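Local coordinates for protein carbohydrate kinase, FGGY (Novosphingobium aromaticivorans, PDB 3H6E) that probably transfers phosphate from ATP to a sugar or polyol, being an FGGY-type carbohydrate kinase with an actin-like ATPase fold, at residues 20-25 with 62-67; 33-38 with 54-59. All coordinates share one frame; numbering follows the deposited sequence.

Contact 1 (20-25 with 62-67); sequences VSLWDL and SRYADH
Leu-22 places its methyl CD2 in the angle between two rings, those of Tyr-64 and His-67, and touches both. Against the tyrosine this methyl comes in obliquely, 3.3 Å from Tyr-64 CD1, while Leu-22 CB lies 3.6 Å from Tyr-64 CE1, so that leucine and tyrosine lie alongside each other, pointing opposite ways. His-67 receives the same CD2 over one face, 3.6 Å from the ring centroid and 16° off the normal, a CH-pi contact displaced toward the CD2–NE2 side of the imidazole. With CG of Leu-22 anti to its backbone N (chi1 179°), the leucine extends from the strand far enough to reach both. Two residues earlier in the strand, Val-20 CG1 stands 4.2 Å from Tyr-64 CE2, a looser touch. Tyrosine suits its place because its ring is greasy enough to lie against the strand's aliphatic side chains while the OH of this buried residue is hydrogen-bonded to Asp-31 OD2 on the adjoining strand. No hydrogen bond joins 20-25 to 62-67. The turn at the end of helix 50-63 thus extends over strand 17-23 the helical layer that packs on the sheet in the actin-like ATPase fold of FGGY kinases.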
loop_
_atom_site.group_PDB
_atom_site.type_symbol
_atom_site.label_atom_id
_atom_site.label_comp_id
_atom_site.label_asym_id
_atom_site.label_seq_id
_atom_site.Cartn_x
_atom_site.Cartn_y
_atom_site.Cartn_z
ATOM N N VAL A 20 15.303 -0.152 9.526
ATOM C CA VAL A 20 15.530 0.980 10.409
ATOM C C VAL A 20 16.474 1.953 9.715
ATOM O O VAL A 20 17.490 1.546 9.151
ATOM C CB VAL A 20 16.114 0.546 11.760
ATOM C CG1 VAL A 20 16.292 1.753 12.669
ATOM C CG2 VAL A 20 15.214 -0.494 12.413
ATOM N N SER A 21 16.133 3.236 9.752
ATOM C CA SER A 21 16.853 4.226 8.962
ATOM C C SER A 21 17.151 5.517 9.719
ATOM O O SER A 21 16.322 6.013 10.481
ATOM C CB SER A 21 16.071 4.539 7.687
ATOM O OG SER A 21 14.719 4.852 7.971
ATOM N N LEU A 22 18.342 6.062 9.487
ATOM C CA LEU A 22 18.779 7.292 10.137
ATOM C C LEU A 22 18.918 8.418 9.122
ATOM O O LEU A 22 19.662 8.293 8.151
ATOM C CB LEU A 22 20.115 7.068 10.840
ATOM C CG LEU A 22 20.717 8.273 11.563
ATOM C CD1 LEU A 22 19.996 8.535 12.881
ATOM C CD2 LEU A 22 22.200 8.051 11.794
ATOM N N TRP A 23 18.212 9.520 9.354
ATOM C CA TRP A 23 18.186 10.628 8.404
ATOM C C TRP A 23 18.647 11.938 9.037
ATOM O O TRP A 23 18.673 12.074 10.260
ATOM C CB TRP A 23 16.774 10.805 7.839
ATOM C CG TRP A 23 16.233 9.577 7.170
ATOM C CD1 TRP A 23 15.906 8.393 7.766
ATOM C CD2 TRP A 23 15.945 9.418 5.775
ATOM N NE1 TRP A 23 15.443 7.505 6.828
ATOM C CE2 TRP A 23 15.453 8.109 5.598
ATOM C CE3 TRP A 23 16.057 10.253 4.659
ATOM C CZ2 TRP A 23 15.074 7.616 4.352
ATOM C CZ3 TRP A 23 15.681 9.762 3.421
ATOM C CH2 TRP A 23 15.196 8.454 3.278
ATOM N N ASP A 24 19.010 12.902 8.196
ATOM C CA ASP A 24 19.370 14.232 8.676
ATOM C C ASP A 24 18.247 15.234 8.414
ATOM O O ASP A 24 17.317 14.957 7.658
ATOM C CB ASP A 24 20.695 14.709 8.065
ATOM C CG ASP A 24 20.633 14.852 6.554
ATOM O OD1 ASP A 24 19.555 15.192 6.022
ATOM O OD2 ASP A 24 21.674 14.633 5.897
ATOM N N LEU A 25 18.350 16.401 9.036
ATOM C CA LEU A 25 17.289 17.400 8.998
ATOM C C LEU A 25 17.037 17.945 7.596
ATOM O O LEU A 25 16.113 18.730 7.386
ATOM C CB LEU A 25 17.620 18.544 9.954
ATOM C CG LEU A 25 18.237 18.088 11.280
ATOM C CD1 LEU A 25 19.084 19.193 11.898
ATOM C CD2 LEU A 25 17.164 17.600 12.250
ATOM N N SER A 62 20.699 1.171 19.198
ATOM C CA SER A 62 21.886 1.442 19.999
ATOM C C SER A 62 22.996 2.030 19.139
ATOM O O SER A 62 23.791 2.847 19.605
ATOM C CB SER A 62 22.377 0.166 20.688
ATOM O OG SER A 62 21.463 -0.271 21.682
ATOM N N ARG A 63 23.037 1.617 17.876
ATOM C CA ARG A 63 24.089 2.044 16.958
ATOM C C ARG A 63 24.084 3.548 16.687
ATOM O O ARG A 63 25.121 4.129 16.373
ATOM C CB ARG A 63 23.996 1.270 15.641
ATOM C CG ARG A 63 24.105 -0.238 15.807
ATOM C CD ARG A 63 24.385 -0.932 14.482
ATOM N NE ARG A 63 24.525 -2.377 14.648
ATOM C CZ ARG A 63 23.525 -3.244 14.527
ATOM N NH1 ARG A 63 23.742 -4.541 14.698
ATOM N NH2 ARG A 63 22.306 -2.817 14.230
ATOM N N TYR A 64 22.919 4.177 16.811
ATOM C CA TYR A 64 22.793 5.599 16.505
ATOM C C TYR A 64 22.760 6.464 17.763
ATOM O O TYR A 64 22.058 7.471 17.808
ATOM C CB TYR A 64 21.534 5.860 15.671
ATOM C CG TYR A 64 21.353 4.925 14.495
ATOM C CD1 TYR A 64 22.094 5.084 13.332
ATOM C CD2 TYR A 64 20.427 3.889 14.544
ATOM C CE1 TYR A 64 21.927 4.235 12.252
ATOM C CE2 TYR A 64 20.252 3.033 13.470
ATOM C CZ TYR A 64 21.004 3.209 12.328
ATOM O OH TYR A 64 20.833 2.359 11.259
ATOM N N ALA A 65 23.521 6.073 18.780
ATOM C CA ALA A 65 23.523 6.798 20.049
ATOM C C ALA A 65 24.377 8.065 20.007
ATOM O O ALA A 65 24.193 8.969 20.822
ATOM C CB ALA A 65 23.975 5.888 21.184
ATOM N N ASP A 66 25.309 8.128 19.061
ATOM C CA ASP A 66 26.186 9.288 18.931
ATOM C C ASP A 66 25.510 10.427 18.179
ATOM O O ASP A 66 26.053 11.529 18.089
ATOM C CB ASP A 66 27.484 8.906 18.214
ATOM C CG ASP A 66 28.507 8.285 19.146
ATOM O OD1 ASP A 66 28.108 7.705 20.180
ATOM O OD2 ASP A 66 29.716 8.379 18.838
ATOM N N HIS A 67 24.325 10.161 17.643
ATOM C CA HIS A 67 23.642 11.129 16.793
ATOM C C HIS A 67 22.612 11.976 17.543
ATOM O O HIS A 67 22.016 11.520 18.520
ATOM C CB HIS A 67 22.984 10.415 15.614
ATOM C CG HIS A 67 23.944 9.631 14.776
ATOM N ND1 HIS A 67 24.412 8.388 15.144
ATOM C CD2 HIS A 67 24.523 9.914 13.585
ATOM C CE1 HIS A 67 25.238 7.938 14.216
ATOM N NE2 HIS A 67 25.321 8.843 13.259
#

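Contact 2 (33-38 with 54-59); sequences QVRPSI and GRWLLD
Arg-35 lies along the indole of Trp-56, meeting it through CB, CD and the guanidinium end. Arg-35 CB points toward the helix and sits off the ring plane at the CE2–CZ2 rim, 3.9 Å from Trp-56 CE2. CG, anti to the backbone N (chi1 169°), bows away from the indole, and the bends at chi2 and chi3 bring the chain back onto it. CD then settles over the five-membered ring, 3.7 Å from its centroid and almost on the ring normal, as a CH-pi contact. Next, NE approaches Trp-56 CG at 3.7 Å, where the ring meets its own CB. The end of the chain passes beyond the ring: CZ is 3.4 Å from Trp-56 CB, which lies over the centre of one face of the guanidinium. The arginine thus runs from the indole's rim back toward the root of the tryptophan side chain, with guanidinium and indole planes only 13° apart. At the tip, NH2 forms a salt bridge with Asp-52 OD2, one helical turn before Trp-56; Asp-52 OD1 makes a second, to Arg-55 NH1, so the carboxylate probably offsets both neighbouring positive charges. Arginine fits here because its methylene chain can lie on an aromatic face while its charged end reaches an acid at the protein's surface. The far rim of the tryptophan meets strand backbone: Trp-56 CH2 is 3.5 Å from Gln-33 O, which lies at the ring edge. A broad, flat indole can bridge this gap, for the axes of 33-36 and 54-59 are 10.4 Å apart at closest approach. These segments run nearly antiparallel, at 162°, where helix 50-63 packs on the sheet's outermost strand 29-36 in the N-terminal domain of an actin-like ATPase fold.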
loop_
_atom_site.group_PDB
_atom_site.type_symbol
_atom_site.label_atom_id
_atom_site.label_comp_id
_atom_site.label_asym_id
_atom_site.label_seq_id
_atom_site.Cartn_x
_atom_site.Cartn_y
_atom_site.Cartn_z
ATOM N N GLN A 33 19.455 -0.120 8.098
ATOM C CA GLN A 33 19.657 -1.488 8.550
ATOM C C GLN A 33 18.414 -2.308 8.230
ATOM O O GLN A 33 17.305 -1.946 8.622
ATOM C CB GLN A 33 19.948 -1.516 10.051
ATOM C CG GLN A 33 21.314 -0.959 10.427
ATOM C CD GLN A 33 22.429 -1.966 10.206
ATOM O OE1 GLN A 33 22.400 -3.071 10.755
ATOM N NE2 GLN A 33 23.421 -1.588 9.402
ATOM N N VAL A 34 18.600 -3.407 7.506
ATOM C CA VAL A 34 17.473 -4.230 7.088
ATOM C C VAL A 34 17.571 -5.652 7.636
ATOM O O VAL A 34 18.555 -6.017 8.281
ATOM C CB VAL A 34 17.349 -4.280 5.561
ATOM C CG1 VAL A 34 17.597 -2.899 4.974
ATOM C CG2 VAL A 34 18.323 -5.297 4.983
ATOM N N ARG A 35 16.544 -6.449 7.359
ATOM C CA ARG A 35 16.414 -7.776 7.941
ATOM C C ARG A 35 15.069 -8.380 7.560
ATOM O O ARG A 35 14.022 -7.850 7.931
ATOM C CB ARG A 35 16.509 -7.676 9.461
ATOM C CG ARG A 35 16.122 -8.935 10.201
ATOM C CD ARG A 35 15.466 -8.582 11.518
ATOM N NE ARG A 35 15.726 -9.586 12.541
ATOM C CZ ARG A 35 14.952 -9.791 13.600
ATOM N NH1 ARG A 35 13.853 -9.067 13.771
ATOM N NH2 ARG A 35 15.274 -10.725 14.483
ATOM N N PRO A 36 15.091 -9.496 6.819
ATOM C CA PRO A 36 13.837 -10.143 6.420
ATOM C C PRO A 36 12.989 -10.471 7.641
ATOM O O PRO A 36 13.536 -10.686 8.723
ATOM C CB PRO A 36 14.307 -11.434 5.741
ATOM C CG PRO A 36 15.709 -11.154 5.311
ATOM C CD PRO A 36 16.275 -10.237 6.353
ATOM N N SER A 37 11.672 -10.502 7.470
ATOM C CA SER A 37 10.765 -10.805 8.572
ATOM C C SER A 37 10.340 -12.268 8.522
ATOM O O SER A 37 9.531 -12.653 7.679
ATOM C CB SER A 37 9.528 -9.907 8.501
ATOM O OG SER A 37 9.862 -8.606 8.042
ATOM N N ILE A 38 10.888 -13.083 9.419
ATOM C CA ILE A 38 10.542 -14.503 9.463
ATOM C C ILE A 38 9.312 -14.735 10.340
ATOM O O ILE A 38 9.169 -14.116 11.398
ATOM C CB ILE A 38 11.721 -15.368 9.967
ATOM C CG1 ILE A 38 11.601 -15.644 11.468
ATOM C CG2 ILE A 38 13.051 -14.709 9.626
ATOM C CD1 ILE A 38 12.758 -16.439 12.039
ATOM N N GLY A 54 11.423 -6.647 18.285
ATOM C CA GLY A 54 11.678 -5.665 19.320
ATOM C C GLY A 54 13.135 -5.693 19.733
ATOM O O GLY A 54 13.739 -4.654 19.994
ATOM N N ARG A 55 13.705 -6.894 19.786
ATOM C CA ARG A 55 15.116 -7.053 20.118
ATOM C C ARG A 55 16.014 -6.490 19.020
ATOM O O ARG A 55 16.778 -5.558 19.262
ATOM C CB ARG A 55 15.452 -8.520 20.391
ATOM C CG ARG A 55 14.620 -9.130 21.503
ATOM C CD ARG A 55 15.034 -10.561 21.805
ATOM N NE ARG A 55 13.966 -11.305 22.470
ATOM C CZ ARG A 55 13.251 -12.260 21.885
ATOM N NH1 ARG A 55 13.499 -12.595 20.626
ATOM N NH2 ARG A 55 12.294 -12.890 22.558
ATOM N N TRP A 56 15.917 -7.052 17.818
ATOM C CA TRP A 56 16.741 -6.590 16.703
ATOM C C TRP A 56 16.801 -5.069 16.635
ATOM O O TRP A 56 17.859 -4.491 16.384
ATOM C CB TRP A 56 16.225 -7.134 15.368
ATOM C CG TRP A 56 16.862 -6.474 14.170
ATOM C CD1 TRP A 56 18.138 -6.662 13.714
ATOM C CD2 TRP A 56 16.257 -5.523 13.281
ATOM N NE1 TRP A 56 18.362 -5.890 12.598
ATOM C CE2 TRP A 56 17.225 -5.182 12.312
ATOM C CE3 TRP A 56 14.992 -4.927 13.209
ATOM C CZ2 TRP A 56 16.967 -4.274 11.283
ATOM C CZ3 TRP A 56 14.739 -4.024 12.187
ATOM C CH2 TRP A 56 15.722 -3.708 11.239
ATOM N N LEU A 57 15.663 -4.423 16.862
ATOM C CA LEU A 57 15.572 -2.979 16.665
ATOM C C LEU A 57 15.995 -2.172 17.895
ATOM O O LEU A 57 16.126 -0.953 17.823
ATOM C CB LEU A 57 14.180 -2.576 16.163
ATOM C CG LEU A 57 13.118 -2.025 17.111
ATOM C CD1 LEU A 57 13.191 -0.509 17.147
ATOM C CD2 LEU A 57 11.741 -2.471 16.644
ATOM N N LEU A 58 16.215 -2.850 19.017
ATOM C CA LEU A 58 16.859 -2.211 20.160
ATOM C C LEU A 58 18.374 -2.266 19.993
ATOM O O LEU A 58 19.097 -1.424 20.523
ATOM C CB LEU A 58 16.431 -2.852 21.482
ATOM C CG LEU A 58 15.165 -2.261 22.106
ATOM C CD1 LEU A 58 14.897 -2.865 23.474
ATOM C CD2 LEU A 58 15.267 -0.744 22.200
ATOM N N ASP A 59 18.841 -3.264 19.247
ATOM C CA ASP A 59 20.248 -3.359 18.866
ATOM C C ASP A 59 20.603 -2.219 17.928
ATOM O O ASP A 59 21.433 -1.369 18.246
ATOM C CB ASP A 59 20.530 -4.684 18.154
ATOM C CG ASP A 59 20.426 -5.879 19.075
ATOM O OD1 ASP A 59 20.482 -5.683 20.309
ATOM O OD2 ASP A 59 20.292 -7.014 18.565
#

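How the contacts relate
Contacts 1 and 2 lie about 15 Å apart, centre to centre, along one layer in which helix 50-63 and the turn after it cover the adjacent antiparallel strands 17-23 and 29-36. The chain visits 20-25, then 33-38, then 54-59 and finally 62-67, so contact 2 is made within the loop that contact 1 completes. The two are physically continuous: Val-20 O lies 2.8 Å from Gln-33 N, a probable hydrogen bond between the strands, and Val-20 CG2 packs 3.5 Å from Trp-56 CH2. Together they join this edge of the six-stranded sheet to its covering helix, with contact 1 buried and contact 2 at the surface.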